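Local coordinates for protein inactive glucansucrase (Lactobacillus reuteri, PDB 5JBD) that is an inactive glucansucrase of glycosyl hydrolase family 70, with a TIM-barrel-type fold and a bound calcium ion, at residues Leu218-Gln226 / Ala284-Val292. Residues are numbered along the deposited sequence; the frame is centred on the assembly and turned at random.
With CA (calcium ion), chain C.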
loop_
_atom_site.group_PDB
_atom_site.type_symbol
_atom_site.label_atom_id
_atom_site.label_comp_id
_atom_site.label_asym_id
_atom_site.label_seq_id
_atom_site.Cartn_x
_atom_site.Cartn_y
_atom_site.Cartn_z
ATOM N N LEU A 218 12.335 12.403 -12.490
ATOM C CA LEU A 218 12.919 11.277 -13.231
ATOM C C LEU A 218 12.045 10.087 -12.890
ATOM O O LEU A 218 12.048 9.628 -11.754
ATOM C CB LEU A 218 14.369 11.022 -12.832
ATOM C CG LEU A 218 15.342 12.189 -13.031
ATOM C CD1 LEU A 218 16.773 11.760 -12.743
ATOM C CD2 LEU A 218 15.249 12.810 -14.422
ATOM N N MET A 219 11.223 9.655 -13.840
ATOM C CA MET A 219 10.255 8.583 -13.580
ATOM C C MET A 219 10.801 7.229 -14.044
ATOM O O MET A 219 11.588 7.159 -14.965
ATOM C CB MET A 219 8.928 8.870 -14.271
ATOM C CG MET A 219 8.242 10.109 -13.712
ATOM S SD MET A 219 6.612 10.342 -14.402
ATOM C CE MET A 219 5.661 9.050 -13.659
ATOM N N ASN A 220 10.380 6.182 -13.359
ATOM C CA ASN A 220 10.692 4.800 -13.714
ATOM C C ASN A 220 12.177 4.468 -13.526
ATOM O O ASN A 220 12.682 3.536 -14.146
ATOM C CB ASN A 220 10.231 4.466 -15.154
ATOM C CG ASN A 220 8.802 4.900 -15.429
ATOM O OD1 ASN A 220 7.848 4.402 -14.831
ATOM N ND2 ASN A 220 8.650 5.846 -16.335
ATOM N N ARG A 221 12.860 5.176 -12.621
ATOM C CA ARG A 221 14.244 4.861 -12.266
ATOM C C ARG A 221 14.220 3.807 -11.172
ATOM O O ARG A 221 14.820 3.968 -10.098
ATOM C CB ARG A 221 15.017 6.111 -11.845
ATOM C CG ARG A 221 15.122 7.191 -12.920
ATOM C CD ARG A 221 15.751 6.673 -14.209
ATOM N NE ARG A 221 16.171 7.781 -15.063
ATOM C CZ ARG A 221 17.376 8.369 -15.058
ATOM N NH1 ARG A 221 18.375 7.968 -14.260
ATOM N NH2 ARG A 221 17.591 9.386 -15.885
ATOM N N THR A 222 13.560 2.703 -11.511
ATOM C CA THR A 222 13.109 1.675 -10.592
ATOM C C THR A 222 13.938 0.422 -10.804
ATOM O O THR A 222 14.254 0.075 -11.944
ATOM C CB THR A 222 11.647 1.335 -10.870
ATOM O OG1 THR A 222 11.443 1.160 -12.289
ATOM C CG2 THR A 222 10.741 2.488 -10.366
ATOM N N ILE A 223 14.299 -0.229 -9.699
ATOM C CA ILE A 223 15.067 -1.497 -9.713
ATOM C C ILE A 223 16.353 -1.330 -10.544
ATOM O O ILE A 223 17.100 -0.355 -10.301
ATOM C CB ILE A 223 14.193 -2.723 -10.123
ATOM C CG1 ILE A 223 12.773 -2.615 -9.580
ATOM C CG2 ILE A 223 14.816 -4.008 -9.592
ATOM C CD1 ILE A 223 11.909 -3.824 -9.877
ATOM N N ASN A 224 16.600 -2.191 -11.547
ATOM C CA ASN A 224 17.807 -2.072 -12.375
ATOM C C ASN A 224 17.804 -0.903 -13.363
ATOM O O ASN A 224 18.831 -0.643 -13.984
ATOM C CB ASN A 224 18.116 -3.388 -13.095
ATOM C CG ASN A 224 18.349 -4.535 -12.115
ATOM O OD1 ASN A 224 19.364 -4.552 -11.415
ATOM N ND2 ASN A 224 17.390 -5.448 -12.017
ATOM N N ASN A 225 16.698 -0.162 -13.486
ATOM C CA ASN A 225 16.688 1.054 -14.324
ATOM C C ASN A 225 17.035 2.348 -13.563
ATOM O O ASN A 225 16.795 3.445 -14.064
ATOM C CB ASN A 225 15.353 1.211 -15.052
ATOM C CG ASN A 225 15.465 2.082 -16.296
ATOM O OD1 ASN A 225 16.444 2.006 -17.038
ATOM N ND2 ASN A 225 14.487 2.949 -16.499
ATOM N N GLN A 226 17.642 2.218 -12.385
ATOM C CA GLN A 226 18.047 3.379 -11.572
ATOM C C GLN A 226 18.846 4.402 -12.386
ATOM O O GLN A 226 18.606 5.609 -12.266
ATOM C CB GLN A 226 18.856 2.906 -10.357
ATOM C CG GLN A 226 19.216 3.980 -9.333
ATOM C CD GLN A 226 19.950 3.404 -8.135
ATOM O OE1 GLN A 226 20.256 2.215 -8.103
ATOM N NE2 GLN A 226 20.248 4.244 -7.152
ATOM N N ALA A 284 6.471 -0.678 -1.496
ATOM C CA ALA A 284 6.556 -0.267 -2.915
ATOM C C ALA A 284 7.988 0.002 -3.385
ATOM O O ALA A 284 8.267 0.947 -4.143
ATOM C CB ALA A 284 5.658 0.958 -3.154
ATOM N N ALA A 285 8.917 -0.829 -2.922
ATOM C CA ALA A 285 10.343 -0.645 -3.250
ATOM C C ALA A 285 10.644 -0.768 -4.740
ATOM O O ALA A 285 11.684 -0.270 -5.170
ATOM C CB ALA A 285 11.207 -1.610 -2.470
ATOM N N ASP A 286 9.737 -1.371 -5.519
ATOM C CA ASP A 286 9.880 -1.426 -6.976
ATOM C C ASP A 286 9.304 -0.215 -7.713
ATOM O O ASP A 286 9.399 -0.153 -8.937
ATOM C CB ASP A 286 9.222 -2.693 -7.592
ATOM C CG ASP A 286 9.713 -4.025 -6.967
ATOM O OD1 ASP A 286 10.769 -4.045 -6.307
ATOM O OD2 ASP A 286 9.016 -5.052 -7.178
ATOM N N ASN A 287 8.681 0.724 -6.998
ATOM C CA ASN A 287 7.925 1.800 -7.643
ATOM C C ASN A 287 8.411 3.201 -7.252
ATOM O O ASN A 287 7.709 4.176 -7.468
ATOM C CB ASN A 287 6.448 1.636 -7.297
ATOM C CG ASN A 287 5.965 0.210 -7.483
ATOM O OD1 ASN A 287 5.709 -0.471 -6.502
ATOM N ND2 ASN A 287 5.868 -0.256 -8.732
ATOM N N ILE A 288 9.620 3.264 -6.698
ATOM C CA ILE A 288 10.244 4.496 -6.244
ATOM C C ILE A 288 11.667 4.538 -6.811
ATOM O O ILE A 288 12.284 3.496 -6.984
ATOM C CB ILE A 288 10.255 4.593 -4.700
ATOM C CG1 ILE A 288 11.040 3.431 -4.058
ATOM C CG2 ILE A 288 8.830 4.624 -4.162
ATOM C CD1 ILE A 288 10.892 3.317 -2.548
ATOM N N ASP A 289 12.166 5.730 -7.100
ATOM C CA ASP A 289 13.558 5.930 -7.509
ATOM C C ASP A 289 14.468 5.135 -6.563
ATOM O O ASP A 289 14.440 5.332 -5.345
ATOM C CB ASP A 289 13.912 7.423 -7.513
ATOM C CG ASP A 289 15.250 7.723 -8.187
ATOM O OD1 ASP A 289 16.229 6.990 -7.958
ATOM O OD2 ASP A 289 15.337 8.722 -8.932
ATOM N N ALA A 290 15.232 4.191 -7.126
ATOM C CA ALA A 290 16.060 3.288 -6.310
ATOM C C ALA A 290 17.167 3.976 -5.519
ATOM O O ALA A 290 17.715 3.361 -4.597
ATOM C CB ALA A 290 16.643 2.154 -7.162
ATOM N N ASP A 291 17.487 5.236 -5.847
ATOM C CA ASP A 291 18.380 6.049 -5.013
ATOM C C ASP A 291 18.008 5.982 -3.540
ATOM O O ASP A 291 18.893 5.980 -2.684
ATOM C CB ASP A 291 18.325 7.529 -5.399
ATOM C CG ASP A 291 18.848 7.824 -6.780
ATOM O OD1 ASP A 291 19.480 6.957 -7.432
ATOM O OD2 ASP A 291 18.615 8.973 -7.226
ATOM N N VAL A 292 16.703 5.958 -3.237
ATOM C CA VAL A 292 16.260 6.022 -1.839
ATOM C C VAL A 292 16.579 4.739 -1.070
ATOM O O VAL A 292 16.736 4.773 0.146
ATOM C CB VAL A 292 14.772 6.406 -1.680
ATOM C CG1 VAL A 292 14.471 7.716 -2.400
ATOM C CG2 VAL A 292 13.838 5.286 -2.134
HETATM CA CA CA C . 6.375 6.172 -7.511
HETATM O O HOH W 1 13.192 0.836 -7.353
HETATM O O HOH W 2 7.107 7.593 -5.709
#
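Gln226 reaches Asp291 because its chain runs out fully extended, with CG anti to the backbone N (chi1 -173°) and the rest continuing the line beyond CG. In Asp291, CG is anti to the carbonyl carbon, beside its backbone N, which brings OD1 to the amide. The resulting bond from Gln226 NE2 to Asp291 OD1 is 2.8 Å long and almost straight at 177°; it lies in the amide plane and takes the anti lone pair of the carboxylate, although the two flat groups are turned 50° against each other. Gln226 NE2 also donates to Asp294, one turn further along helix 291-304, while OE1 accepts from Lys334, so both ends of the amide are fixed. Along the way the glutamine chain lies over the methyl of Ala290, with CD 3.7 Å from Ala290 CB. The contact sits where a barrel strand passes into a barrel helix: residues 284-292 follow strand 279-282 of the parallel sheet and lead into helix 291-304, the beta-alpha order of the TIM-barrel clan. Asp289, just before the turn leading into the helix, accepts from Asp291 N at OD1 (3.0 Å), a capping bond, and Ser822 bonds to both Asp289 OD2 and Asp291 OD2. Backbone joins backbone next to the cap, where Ala290 N donates to Arg221 O at 3.0 Å; Arg221 centres an inverse gamma turn. Nearby, Thr222 CG2 presses against Asp286 O at 3.3 Å, while its hydroxyl bonds to Ser235 O. Ile223 lays CD1 against the carboxylate of Asp286, 3.7 Å from Asp286 CG; that carboxylate has its main polar partner in His324. A water accepts from Ile223 N and donates to Ala285 O and Ile288 O, bridging the two loops. Asn287 O binds the calcium ion at 2.4 Å, as do Glu237, Asp243, Asn751 and a second water.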